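Putative methyltransferase (Porphyromonas gingivalis, PDB 3LL7) is of unproven function but is probably a methyltransferase that transfers a methyl group from S-adenosylmethionine to a substrate not yet identified. Local coordinates at residues H229-H234 and I261-E266; G235-L240 and P297-L302; I270-T275 and A304-T309; N56-W61 and S79-S84; S85-F90 and E239-M244. All coordinates share one frame; numbering follows the deposited sequence. Where two conformers were deposited one is given.

Contact 1 (H229-H234 and I261-E266); sequences HVVAAH and INLLLE. With FMT (formic acid), chain E; FMT (formic acid), chain I.
Ile261 and Asn262 run beside Val231 and Ala232 as neighbouring parallel strands of the ten-stranded mixed sheet, the central sheet of this putative methyltransferase. The axes of 229-233 and 261-263 approach to 4.6 Å and cross at -26°. Backbone hydrogen bonds alternate from one strand to the other. Ile261 N donates to Val230 O, and Ala232 N in turn donates to Ile261 O. The third bond, from Leu263 N to Ala232 O, is short at 2.7 Å.

Apolar contacts line the sheet face that carries Val231, Ile261 and Leu263. The methyl CG1 of Val231 stands anti to its backbone N (chi1 -178°) and meets Leu263 CD1 at 3.6 Å, whereas Val231 CG2 faces Ile261 CG2 at 4.1 Å, the two side chains side by side and pointing the same way. Tyr86 of helix 81-86 packs on both Val231 and Leu263.

On the other face, Ala232 CB lies 3.5 Å from Asn262 OD1, and helix 299-304 packs here through Thr299. Two formic acid molecules, probably from the crystallisation liquor, hydrogen-bond to Asn262: its backbone N donates to O2 of one, while Asn262 ND2 reaches O2 of the other at 2.9 Å.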
# COMPACT_ATOMS: atom_id res chain seq x y z
N HIS A 229 2.02 9.33 5.64
CA HIS A 229 0.78 8.93 4.98
C HIS A 229 0.59 7.43 5.16
O HIS A 229 1.54 6.65 4.91
CB HIS A 229 0.85 9.24 3.48
CG HIS A 229 0.82 10.70 3.16
ND1 HIS A 229 0.01 11.22 2.17
CD2 HIS A 229 1.48 11.76 3.70
CE1 HIS A 229 0.18 12.53 2.11
NE2 HIS A 229 1.06 12.88 3.03
N VAL A 230 -0.61 7.02 5.57
CA VAL A 230 -0.93 5.59 5.66
C VAL A 230 -1.81 5.29 4.46
O VAL A 230 -2.91 5.86 4.34
CB VAL A 230 -1.68 5.24 6.97
CG1 VAL A 230 -2.05 3.75 7.00
CG2 VAL A 230 -0.83 5.65 8.17
N VAL A 231 -1.28 4.51 3.53
CA VAL A 231 -1.97 4.39 2.22
C VAL A 231 -2.55 3.00 2.01
O VAL A 231 -1.80 2.00 1.92
CB VAL A 231 -0.99 4.74 1.05
CG1 VAL A 231 -1.70 4.67 -0.30
CG2 VAL A 231 -0.36 6.15 1.27
N ALA A 232 -3.88 2.93 1.92
CA ALA A 232 -4.55 1.67 1.60
C ALA A 232 -5.03 1.66 0.13
O ALA A 232 -5.35 2.73 -0.42
CB ALA A 232 -5.71 1.43 2.54
N ALA A 233 -5.02 0.47 -0.46
CA ALA A 233 -5.56 0.18 -1.81
C ALA A 233 -6.05 -1.27 -1.80
O ALA A 233 -5.48 -2.12 -1.11
CB ALA A 233 -4.49 0.37 -2.87
N HIS A 234 -7.10 -1.56 -2.56
CA HIS A 234 -7.63 -2.94 -2.66
C HIS A 234 -8.09 -3.50 -1.30
O HIS A 234 -8.02 -4.70 -1.05
CB HIS A 234 -6.60 -3.88 -3.31
CG HIS A 234 -6.05 -3.37 -4.61
ND1 HIS A 234 -6.78 -3.37 -5.78
CD2 HIS A 234 -4.85 -2.83 -4.91
CE1 HIS A 234 -6.06 -2.85 -6.75
NE2 HIS A 234 -4.88 -2.51 -6.25
N ILE A 261 -5.44 7.35 4.11
CA ILE A 261 -6.17 7.41 2.85
C ILE A 261 -6.47 6.04 2.30
O ILE A 261 -5.64 5.14 2.38
CB ILE A 261 -5.49 8.31 1.83
CG1 ILE A 261 -6.50 8.68 0.69
CG2 ILE A 261 -4.21 7.67 1.35
CD1 ILE A 261 -6.19 10.00 -0.03
N ASN A 262 -7.67 5.89 1.77
CA ASN A 262 -8.08 4.62 1.22
C ASN A 262 -8.33 4.86 -0.24
O ASN A 262 -9.35 5.43 -0.59
CB ASN A 262 -9.37 4.13 1.92
CG ASN A 262 -9.77 2.73 1.51
OD1 ASN A 262 -8.92 1.87 1.31
ND2 ASN A 262 -11.09 2.48 1.39
N LEU A 263 -7.39 4.44 -1.10
CA LEU A 263 -7.51 4.68 -2.55
C LEU A 263 -8.57 3.80 -3.19
O LEU A 263 -8.62 2.60 -2.93
CB LEU A 263 -6.15 4.48 -3.25
CG LEU A 263 -5.03 5.33 -2.65
CD1 LEU A 263 -3.67 5.00 -3.29
CD2 LEU A 263 -5.36 6.83 -2.71
N LEU A 264 -9.43 4.40 -4.02
CA LEU A 264 -10.59 3.72 -4.63
C LEU A 264 -10.71 3.95 -6.13
O LEU A 264 -9.97 4.74 -6.71
CB LEU A 264 -11.90 4.14 -3.95
CG LEU A 264 -12.14 3.80 -2.48
CD1 LEU A 264 -13.48 4.37 -2.00
CD2 LEU A 264 -12.05 2.29 -2.22
N LEU A 265 -11.66 3.24 -6.74
CA LEU A 265 -11.89 3.29 -8.18
C LEU A 265 -12.52 4.62 -8.63
O LEU A 265 -13.72 4.70 -8.90
CB LEU A 265 -12.75 2.11 -8.61
N GLU A 266 -11.67 5.66 -8.71
CA GLU A 266 -12.04 6.99 -9.24
C GLU A 266 -10.87 7.96 -9.12
O GLU A 266 -10.41 8.26 -8.00
CB GLU A 266 -13.26 7.56 -8.52
CG GLU A 266 -13.09 7.70 -7.01
CD GLU A 266 -14.32 8.26 -6.33
OE1 GLU A 266 -15.41 8.26 -6.95
OE2 GLU A 266 -14.20 8.69 -5.16
C FMT E . -10.34 8.14 3.46
O1 FMT E . -9.82 8.56 4.51
O2 FMT E . -9.80 8.06 2.35
C FMT I . -13.30 5.05 1.79
O1 FMT I . -13.58 6.08 2.40
O2 FMT I . -13.46 3.93 2.27

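Contact 2 (G235-L240 and P297-L302); sequences GEVKEL and PHTALL
Val237 and Thr299 carry this contact, in which the start of strand 236-244 meets the first turn of helix 299-304 through van der Waals touches of methyl and hydroxyl groups on backbone atoms. Val237 CG1 is anti to the backbone N (chi1 179°), which leaves CG2 beside that N and toward the helix, 3.4 Å from Thr299 O and 3.9 Å from Ala300 CA. The side chain of Thr299 points back at the strand and straddles its beginning: the methyl CG2 sits 3.4 Å from Gly235 O, and the hydroxyl OG1 lies 3.5 Å from Glu236 CA.

The helix thus covers one face of the central sheet at the hairpin between strands 225-233 and 236-244, with Ala300 also resting on Val230 and Ala232. Just beyond Val237, Lys238 and Glu239 both face Val231, a classic beta bulge in the hairpin.

Two side-chain polar bonds lie within the segments themselves. His298 occupies the N-cap of the helix, and its ND1 accepts a weak capping bond from Ala300 N at the ring edge, while Leu301 CD1 lies over one face of the imidazole, offset toward the rim. On the strand, Lys238 NZ forms a salt bridge with Glu236 OE2 at 2.6 Å, meeting that oxygen on its anti side, 22° out of the carboxylate plane.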
# COMPACT_ATOMS: atom_id res chain seq x y z
N GLY A 235 -8.55 -2.61 -0.43
CA GLY A 235 -9.02 -2.99 0.89
C GLY A 235 -7.98 -3.19 1.99
O GLY A 235 -8.33 -3.63 3.08
N GLU A 236 -6.70 -2.88 1.73
CA GLU A 236 -5.67 -3.17 2.72
C GLU A 236 -4.56 -2.13 2.68
O GLU A 236 -4.30 -1.55 1.62
CB GLU A 236 -5.07 -4.58 2.56
CG GLU A 236 -4.20 -4.80 1.35
CD GLU A 236 -3.48 -6.18 1.32
OE1 GLU A 236 -3.85 -7.11 2.07
OE2 GLU A 236 -2.54 -6.32 0.52
N VAL A 237 -3.89 -1.97 3.81
CA VAL A 237 -2.79 -1.00 3.89
C VAL A 237 -1.64 -1.56 3.06
O VAL A 237 -1.24 -2.73 3.25
CB VAL A 237 -2.35 -0.72 5.34
CG1 VAL A 237 -1.19 0.27 5.34
CG2 VAL A 237 -3.53 -0.14 6.19
N LYS A 238 -1.14 -0.74 2.13
CA LYS A 238 -0.08 -1.16 1.20
C LYS A 238 1.27 -0.58 1.59
O LYS A 238 2.31 -1.23 1.38
CB LYS A 238 -0.42 -0.70 -0.23
CG LYS A 238 -1.58 -1.43 -0.90
CD LYS A 238 -1.34 -2.93 -0.94
CE LYS A 238 -2.42 -3.62 -1.75
NZ LYS A 238 -2.19 -5.09 -1.75
N GLU A 239 1.28 0.63 2.14
CA GLU A 239 2.54 1.26 2.48
C GLU A 239 2.35 2.44 3.43
O GLU A 239 1.27 3.00 3.54
CB GLU A 239 3.26 1.75 1.21
CG GLU A 239 2.52 2.81 0.44
CD GLU A 239 2.98 2.92 -1.03
OE1 GLU A 239 3.14 1.88 -1.70
OE2 GLU A 239 3.14 4.07 -1.51
N LEU A 240 3.42 2.82 4.11
CA LEU A 240 3.47 4.10 4.78
C LEU A 240 4.45 4.95 3.97
O LEU A 240 5.42 4.44 3.40
CB LEU A 240 4.00 3.96 6.20
CG LEU A 240 3.43 2.93 7.15
CD1 LEU A 240 3.81 3.38 8.54
CD2 LEU A 240 1.91 2.75 7.04
N PRO A 297 -14.64 1.81 10.15
CA PRO A 297 -13.55 2.58 9.50
C PRO A 297 -12.68 1.66 8.63
O PRO A 297 -12.51 0.45 8.94
CB PRO A 297 -12.73 3.12 10.69
CG PRO A 297 -12.95 2.12 11.75
CD PRO A 297 -14.45 1.74 11.61
N HIS A 298 -12.13 2.24 7.56
CA HIS A 298 -11.26 1.49 6.65
C HIS A 298 -9.90 1.17 7.28
O HIS A 298 -9.55 1.68 8.36
CB HIS A 298 -11.14 2.16 5.28
CG HIS A 298 -10.57 3.54 5.30
ND1 HIS A 298 -9.30 3.83 5.75
CD2 HIS A 298 -11.08 4.71 4.85
CE1 HIS A 298 -9.06 5.13 5.59
NE2 HIS A 298 -10.13 5.68 5.04
N THR A 299 -9.13 0.33 6.61
CA THR A 299 -7.89 -0.20 7.20
C THR A 299 -6.82 0.85 7.44
O THR A 299 -6.00 0.70 8.37
CB THR A 299 -7.30 -1.36 6.36
OG1 THR A 299 -7.02 -0.93 5.02
CG2 THR A 299 -8.31 -2.55 6.34
N ALA A 300 -6.80 1.89 6.63
CA ALA A 300 -5.78 2.94 6.79
C ALA A 300 -6.08 3.75 8.05
O ALA A 300 -5.14 4.12 8.79
CB ALA A 300 -5.72 3.85 5.55
N LEU A 301 -7.35 4.03 8.31
CA LEU A 301 -7.72 4.71 9.57
C LEU A 301 -7.31 3.90 10.80
O LEU A 301 -6.77 4.44 11.75
CB LEU A 301 -9.20 5.00 9.66
CG LEU A 301 -9.53 6.33 8.98
CD1 LEU A 301 -11.00 6.42 8.82
CD2 LEU A 301 -9.01 7.55 9.81
N LEU A 302 -7.60 2.60 10.75
CA LEU A 302 -7.22 1.69 11.83
C LEU A 302 -5.71 1.66 12.07
O LEU A 302 -5.26 1.76 13.21
CB LEU A 302 -7.75 0.27 11.52
CG LEU A 302 -9.27 0.10 11.59
CD1 LEU A 302 -9.67 -1.30 11.05
CD2 LEU A 302 -9.79 0.31 13.00

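Contact 3 (I270-T275 and A304-T309); sequences IPFIFT and AGAFKT
Phe274 and Ala306 mark the closest approach of the two backbones, their CA atoms 7.5 Å apart, so side chains bridge the gap between strand 272-274 and the link from helix 299-304 into helix 307-314. The methyl CB of Ala306 sits over the centre of the Phe274 ring in a CH-pi contact, 3.7 Å from the centroid and 13° off the ring normal. At the edge of the same ring, in its plane, Ala304 O approaches Phe274 CZ to 3.3 Å, and Ala304 CB touches Phe274 CE2 at 3.7 Å.

Strand 272-274 pairs antiparallel with strand 258-263 in the mixed sheet, and the two phenylalanines join it to the helical part of the ferredoxin-like region. The tight link between the helices has Gly305 at positive phi, followed by an inverse gamma turn centred on Ala306.

Phe272 meets Thr309 edge-on: the threonine methyl CG2 lies in the plane of the ring, 3.8 Å from Phe272 CE2. Ala306 CB approaches Phe272 CE2 obliquely at 3.9 Å. The hydroxyl of Thr309 is held by Glu279, whose other carboxylate oxygen accepts from Lys308 N.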
# COMPACT_ATOMS: atom_id res chain seq x y z
N ILE A 270 -10.26 12.10 -0.63
CA ILE A 270 -9.83 13.10 0.34
C ILE A 270 -9.20 12.40 1.56
O ILE A 270 -9.79 11.48 2.08
CB ILE A 270 -11.13 13.91 0.74
CG1 ILE A 270 -11.77 14.56 -0.50
CG2 ILE A 270 -10.89 14.89 1.84
CD1 ILE A 270 -10.83 15.28 -1.42
N PRO A 271 -7.98 12.81 2.00
CA PRO A 271 -7.37 12.12 3.15
C PRO A 271 -8.04 12.50 4.47
O PRO A 271 -8.59 13.60 4.57
CB PRO A 271 -5.94 12.66 3.16
CG PRO A 271 -6.06 14.06 2.58
CD PRO A 271 -7.14 13.92 1.50
N PHE A 272 -7.98 11.61 5.45
CA PHE A 272 -8.27 12.00 6.83
C PHE A 272 -6.95 12.43 7.45
O PHE A 272 -6.02 11.63 7.57
CB PHE A 272 -8.84 10.79 7.58
CG PHE A 272 -9.40 11.13 8.92
CD1 PHE A 272 -10.77 11.36 9.06
CD2 PHE A 272 -8.57 11.26 10.02
CE1 PHE A 272 -11.32 11.71 10.28
CE2 PHE A 272 -9.11 11.61 11.28
CZ PHE A 272 -10.49 11.84 11.40
N ILE A 273 -6.82 13.70 7.80
CA ILE A 273 -5.55 14.19 8.34
C ILE A 273 -5.72 14.52 9.83
O ILE A 273 -6.68 15.21 10.21
CB ILE A 273 -5.09 15.44 7.60
CG1 ILE A 273 -5.08 15.21 6.07
CG2 ILE A 273 -3.72 15.95 8.12
CD1 ILE A 273 -4.72 16.50 5.29
N PHE A 274 -4.79 14.04 10.65
CA PHE A 274 -4.84 14.31 12.09
C PHE A 274 -3.42 14.24 12.67
O PHE A 274 -2.45 14.03 11.93
CB PHE A 274 -5.80 13.31 12.81
CG PHE A 274 -5.23 11.92 12.95
CD1 PHE A 274 -4.93 11.41 14.22
CD2 PHE A 274 -4.98 11.10 11.81
CE1 PHE A 274 -4.38 10.12 14.36
CE2 PHE A 274 -4.42 9.83 11.96
CZ PHE A 274 -4.11 9.35 13.26
N THR A 275 -3.30 14.41 13.99
CA THR A 275 -2.02 14.27 14.68
C THR A 275 -2.21 13.42 15.92
O THR A 275 -3.32 13.32 16.45
CB THR A 275 -1.46 15.63 15.14
OG1 THR A 275 -2.37 16.23 16.08
CG2 THR A 275 -1.26 16.56 13.96
N ALA A 304 -3.50 3.94 11.19
CA ALA A 304 -3.04 5.29 11.60
C ALA A 304 -3.35 5.56 13.07
O ALA A 304 -2.69 6.37 13.70
CB ALA A 304 -3.72 6.38 10.72
N GLY A 305 -4.37 4.88 13.58
CA GLY A 305 -4.79 4.98 14.97
C GLY A 305 -5.70 6.15 15.32
O GLY A 305 -5.71 6.58 16.48
N ALA A 306 -6.47 6.63 14.35
CA ALA A 306 -7.40 7.75 14.56
C ALA A 306 -8.72 7.28 15.21
O ALA A 306 -9.80 7.70 14.78
CB ALA A 306 -7.71 8.46 13.20
N PHE A 307 -8.63 6.45 16.24
CA PHE A 307 -9.81 5.78 16.82
C PHE A 307 -10.83 6.78 17.39
O PHE A 307 -12.05 6.72 17.09
CB PHE A 307 -9.35 4.81 17.92
CG PHE A 307 -8.31 3.78 17.46
CD1 PHE A 307 -8.56 2.92 16.38
CD2 PHE A 307 -7.11 3.64 18.15
CE1 PHE A 307 -7.60 1.96 15.96
CE2 PHE A 307 -6.13 2.68 17.75
CZ PHE A 307 -6.39 1.85 16.64
N LYS A 308 -10.33 7.70 18.22
CA LYS A 308 -11.16 8.72 18.83
C LYS A 308 -11.40 9.89 17.90
O LYS A 308 -12.52 10.44 17.85
CB LYS A 308 -10.51 9.20 20.13
CG LYS A 308 -10.38 8.09 21.15
CD LYS A 308 -9.14 8.33 22.04
CE LYS A 308 -9.26 9.55 22.87
NZ LYS A 308 -7.93 9.91 23.56
N THR A 309 -10.37 10.28 17.14
CA THR A 309 -10.50 11.45 16.28
C THR A 309 -11.64 11.31 15.25
O THR A 309 -12.35 12.26 14.98
CB THR A 309 -9.17 11.75 15.57
OG1 THR A 309 -8.15 11.92 16.59
CG2 THR A 309 -9.23 13.09 14.82

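Contact 4 (N56-W61 and S79-S84); sequences NKLPQW and SGAVTS
Lys57, the last residue of helix 38-57, and Leu58 just after it pack against the turn Ser79-Gly80 leading into helix 81-86 and against its first residue, Ala81, joining the C-terminal end of one helix to the N-terminus of the other in the N-terminal helical part of the protein. The aliphatic end of the lysine does the touching: Lys57 CE lies 3.6 Å from Ser79 O. Leu58 adds its CD2 methyl, which stands 4.0 Å from Ala81 N and 4.4 Å from Ala81 CB. The contact is modest, burying 168 Å² in all.

Lys57 gets there as a fully stretched chain, with CG anti to its backbone N (chi1 -173°) and the rest extended. Its ammonium group goes beyond the contact and donates to Ser78 O and Leu75 O, so backbone carbonyls in and just after helix 72-77 hold the tip. Leu58 is the first residue to leave the helix. Its other methyl, CD1, lies over one face of the Trp61 indole, offset toward the rim.

Farther out, Ile106 of helix 106-112 touches both Leu58 and Ser79, and the Ser79 hydroxyl is hydrogen-bonded to Asp107 and to Lys208. Gly80 takes the N-cap position of helix 81-86. Within the first turn of that helix, Ser84 OG donates to Ala81 O at 3.0 Å, approaching from above the carbonyl plane, 47° out of it.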
# COMPACT_ATOMS: atom_id res chain seq x y z
N ASN A 56 -2.10 -9.37 -14.41
CA ASN A 56 -2.93 -9.16 -13.23
C ASN A 56 -2.45 -7.95 -12.43
O ASN A 56 -3.24 -7.06 -12.11
CB ASN A 56 -2.94 -10.41 -12.34
CG ASN A 56 -3.48 -11.64 -13.06
OD1 ASN A 56 -4.47 -11.57 -13.80
ND2 ASN A 56 -2.83 -12.78 -12.85
N LYS A 57 -1.15 -7.90 -12.15
CA LYS A 57 -0.57 -6.87 -11.27
C LYS A 57 -0.38 -5.51 -11.95
O LYS A 57 -0.75 -4.46 -11.40
CB LYS A 57 0.76 -7.34 -10.66
CG LYS A 57 1.32 -6.40 -9.60
CD LYS A 57 2.45 -7.04 -8.79
CE LYS A 57 2.99 -6.03 -7.78
NZ LYS A 57 4.03 -6.60 -6.85
N LEU A 58 0.22 -5.53 -13.13
CA LEU A 58 0.53 -4.32 -13.88
C LEU A 58 -0.04 -4.50 -15.28
O LEU A 58 0.71 -4.81 -16.21
CB LEU A 58 2.05 -4.14 -13.96
CG LEU A 58 2.76 -4.03 -12.60
CD1 LEU A 58 4.28 -4.17 -12.73
CD2 LEU A 58 2.38 -2.71 -11.99
N PRO A 59 -1.38 -4.34 -15.44
CA PRO A 59 -1.96 -4.57 -16.78
C PRO A 59 -1.46 -3.60 -17.85
O PRO A 59 -1.36 -3.99 -19.01
CB PRO A 59 -3.48 -4.43 -16.55
CG PRO A 59 -3.63 -3.76 -15.22
CD PRO A 59 -2.41 -4.09 -14.41
N GLN A 60 -1.11 -2.36 -17.47
CA GLN A 60 -0.53 -1.43 -18.45
C GLN A 60 0.85 -1.87 -18.98
O GLN A 60 1.16 -1.66 -20.16
CB GLN A 60 -0.49 -0.01 -17.90
CG GLN A 60 -1.86 0.62 -17.82
CD GLN A 60 -1.80 2.14 -17.91
OE1 GLN A 60 -0.83 2.76 -17.46
NE2 GLN A 60 -2.84 2.74 -18.48
N TRP A 61 1.64 -2.52 -18.13
CA TRP A 61 2.93 -3.09 -18.57
C TRP A 61 2.74 -4.31 -19.50
O TRP A 61 3.42 -4.43 -20.53
CB TRP A 61 3.82 -3.46 -17.38
CG TRP A 61 4.42 -2.26 -16.67
CD1 TRP A 61 3.80 -1.08 -16.38
CD2 TRP A 61 5.74 -2.16 -16.13
NE1 TRP A 61 4.66 -0.23 -15.72
CE2 TRP A 61 5.86 -0.87 -15.55
CE3 TRP A 61 6.85 -3.02 -16.09
CZ2 TRP A 61 7.03 -0.43 -14.93
CZ3 TRP A 61 8.03 -2.57 -15.48
CH2 TRP A 61 8.10 -1.29 -14.91
N SER A 79 5.90 -2.37 -6.18
CA SER A 79 4.65 -1.62 -5.94
C SER A 79 3.53 -2.05 -6.92
O SER A 79 3.80 -2.58 -8.01
CB SER A 79 4.89 -0.12 -6.08
OG SER A 79 5.60 0.40 -4.96
N GLY A 80 2.28 -1.86 -6.50
CA GLY A 80 1.15 -2.03 -7.40
C GLY A 80 1.05 -0.79 -8.28
O GLY A 80 1.80 0.17 -8.09
N ALA A 81 0.12 -0.81 -9.22
CA ALA A 81 -0.17 0.35 -10.06
C ALA A 81 -0.78 1.54 -9.29
O ALA A 81 -0.43 2.70 -9.54
CB ALA A 81 -1.10 -0.07 -11.23
N VAL A 82 -1.71 1.27 -8.38
CA VAL A 82 -2.43 2.38 -7.73
C VAL A 82 -1.61 3.15 -6.70
O VAL A 82 -1.69 4.38 -6.66
CB VAL A 82 -3.81 1.97 -7.18
CG1 VAL A 82 -4.88 2.18 -8.25
CG2 VAL A 82 -3.80 0.53 -6.71
N THR A 83 -0.80 2.47 -5.90
CA THR A 83 -0.00 3.18 -4.90
C THR A 83 1.17 3.89 -5.53
O THR A 83 1.52 5.02 -5.13
CB THR A 83 0.50 2.27 -3.78
OG1 THR A 83 1.24 1.17 -4.34
CG2 THR A 83 -0.67 1.74 -2.98
N SER A 84 1.78 3.26 -6.54
CA SER A 84 2.89 3.91 -7.23
C SER A 84 2.42 5.26 -7.71
O SER A 84 3.07 6.24 -7.47
CB SER A 84 3.42 3.07 -8.39
OG SER A 84 2.51 3.08 -9.46

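Contact 5 (S85-F90 and E239-M244); sequences SYKSRF and ELLVRM
Lys87 and Glu239 form a salt bridge that ties segment 85-90 to strand 236-244, a helix-on-sheet contact on one face of the central mixed sheet. Lys87 NZ lies 2.8 Å from Glu239 OE2, which offers its syn lone pair, and makes a weaker bond of 3.2 Å to Glu239 OE1. The lysine chain is extended as far as CE and then bends (chi4 77°), which turns NZ onto the carboxylate. Thr83 flanks the pair, its hydroxyl weakly bonded to Glu239 OE1 and its carbonyl oxygen to Lys87 NZ; Asp107 makes a long, weak ion pair with the same ammonium.

Next to the salt bridge along the strand, the CD1 methyl of Leu241 fits between two aromatic side chains. It meets the Tyr86 ring at its edge, in plane, 3.9 Å from Tyr86 CD2, and approaches Phe90 CE2 obliquely at the same distance. Both aromatic residues also engage His229 of the adjacent strand: Tyr86 OH is hydrogen-bonded to His229 ND1, and the Phe90 ring stands edge-to-face with the imidazole.

Arg243 has its guanidinium in salt bridges with Glu227 and Glu248. Its aliphatic part continues the packing: Arg243 CD lies at the edge of the Phe90 ring, near its plane, 4.3 Å from Phe90 CD1.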
# COMPACT_ATOMS: atom_id res chain seq x y z
N SER A 85 1.25 5.34 -8.35
CA SER A 85 0.77 6.64 -8.86
C SER A 85 0.37 7.71 -7.83
O SER A 85 0.43 8.92 -8.13
CB SER A 85 -0.32 6.48 -9.92
OG SER A 85 -1.29 5.49 -9.57
N TYR A 86 -0.08 7.30 -6.64
CA TYR A 86 -0.35 8.25 -5.54
C TYR A 86 0.90 9.03 -5.16
O TYR A 86 0.83 10.21 -4.83
CB TYR A 86 -0.83 7.49 -4.29
CG TYR A 86 -1.07 8.36 -3.07
CD1 TYR A 86 -2.22 9.15 -2.96
CD2 TYR A 86 -0.15 8.39 -2.02
CE1 TYR A 86 -2.45 9.94 -1.85
CE2 TYR A 86 -0.38 9.16 -0.89
CZ TYR A 86 -1.52 9.95 -0.82
OH TYR A 86 -1.76 10.70 0.27
N LYS A 87 2.04 8.36 -5.19
CA LYS A 87 3.33 9.00 -4.91
C LYS A 87 3.60 10.20 -5.81
O LYS A 87 4.31 11.12 -5.39
CB LYS A 87 4.49 8.01 -5.12
CG LYS A 87 4.53 6.89 -4.10
CD LYS A 87 5.55 5.85 -4.57
CE LYS A 87 5.46 4.61 -3.69
NZ LYS A 87 4.29 3.75 -4.03
N SER A 88 3.05 10.20 -7.02
CA SER A 88 3.33 11.31 -7.93
C SER A 88 2.85 12.66 -7.36
O SER A 88 3.37 13.71 -7.74
CB SER A 88 2.78 11.06 -9.34
OG SER A 88 1.37 11.25 -9.34
N ARG A 89 1.87 12.62 -6.45
CA ARG A 89 1.37 13.84 -5.79
C ARG A 89 2.41 14.56 -4.92
O ARG A 89 2.23 15.74 -4.62
CB ARG A 89 0.10 13.56 -4.97
CG ARG A 89 0.33 12.73 -3.70
CD ARG A 89 0.59 13.56 -2.46
NE ARG A 89 -0.63 14.09 -1.86
CZ ARG A 89 -0.63 14.95 -0.86
NH1 ARG A 89 0.52 15.35 -0.35
NH2 ARG A 89 -1.77 15.41 -0.36
N PHE A 90 3.47 13.86 -4.52
CA PHE A 90 4.56 14.48 -3.72
C PHE A 90 5.57 15.25 -4.60
O PHE A 90 6.36 16.04 -4.09
CB PHE A 90 5.34 13.45 -2.90
CG PHE A 90 4.55 12.83 -1.78
CD1 PHE A 90 4.60 13.39 -0.50
CD2 PHE A 90 3.75 11.72 -2.01
CE1 PHE A 90 3.87 12.83 0.55
CE2 PHE A 90 3.01 11.16 -0.97
CZ PHE A 90 3.06 11.72 0.31
N GLU A 239 1.28 0.63 2.14
CA GLU A 239 2.54 1.26 2.48
C GLU A 239 2.35 2.44 3.43
O GLU A 239 1.27 3.00 3.54
CB GLU A 239 3.26 1.75 1.21
CG GLU A 239 2.52 2.81 0.44
CD GLU A 239 2.98 2.92 -1.03
OE1 GLU A 239 3.14 1.88 -1.70
OE2 GLU A 239 3.14 4.07 -1.51
N LEU A 240 3.42 2.82 4.11
CA LEU A 240 3.47 4.10 4.78
C LEU A 240 4.45 4.95 3.97
O LEU A 240 5.42 4.44 3.40
CB LEU A 240 4.00 3.96 6.20
CG LEU A 240 3.43 2.93 7.15
CD1 LEU A 240 3.81 3.38 8.54
CD2 LEU A 240 1.91 2.75 7.04
N LEU A 241 4.18 6.25 3.90
CA LEU A 241 5.09 7.13 3.19
C LEU A 241 5.45 8.23 4.15
O LEU A 241 4.57 8.80 4.80
CB LEU A 241 4.41 7.70 1.97
CG LEU A 241 4.11 6.72 0.86
CD1 LEU A 241 3.17 7.35 -0.15
CD2 LEU A 241 5.43 6.33 0.17
N VAL A 242 6.74 8.49 4.28
CA VAL A 242 7.18 9.55 5.18
C VAL A 242 7.97 10.56 4.36
O VAL A 242 8.79 10.16 3.54
CB VAL A 242 8.07 8.97 6.27
CG1 VAL A 242 8.49 10.05 7.20
CG2 VAL A 242 7.33 7.88 7.05
N ARG A 243 7.70 11.85 4.55
CA ARG A 243 8.52 12.87 3.91
C ARG A 243 9.32 13.61 4.96
O ARG A 243 8.76 14.03 5.98
CB ARG A 243 7.67 13.84 3.10
CG ARG A 243 8.51 14.89 2.33
CD ARG A 243 7.63 15.74 1.44
NE ARG A 243 6.72 16.59 2.21
CZ ARG A 243 7.08 17.76 2.75
NH1 ARG A 243 6.19 18.50 3.42
NH2 ARG A 243 8.33 18.22 2.61
N MSE A 244 10.63 13.75 4.71
CA MSE A 244 11.56 14.49 5.59
C MSE A 244 12.16 15.66 4.84
O MSE A 244 12.39 15.58 3.63
CB MSE A 244 12.71 13.61 6.07
CG MSE A 244 12.33 12.70 7.19
SE MSE A 244 13.46 11.14 7.25
CE MSE A 244 12.74 10.39 5.62

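In the fold
Contact 4 closes first along the chain; contacts 5 and 1, 1 and 2, and 2 and 3 then interleave. Contacts 1, 2, 3 and 5 all reach the ten-stranded mixed sheet. Contacts 1 and 2 have centres 7 Å apart and take neighbouring strands of one hairpin, 225-233 and 236-244; contact 5 uses the latter strand farther along. Helix 81-86 links contacts 4 and 5, whose centres lie 16 Å apart, whereas contacts 2 and 3 join the sheet to the helices of the ferredoxin-like region. Contacts 3 and 4, about 27 Å between centres, do not touch. The central sheet therefore connects the N-terminal helices with the C-terminal part of the protein.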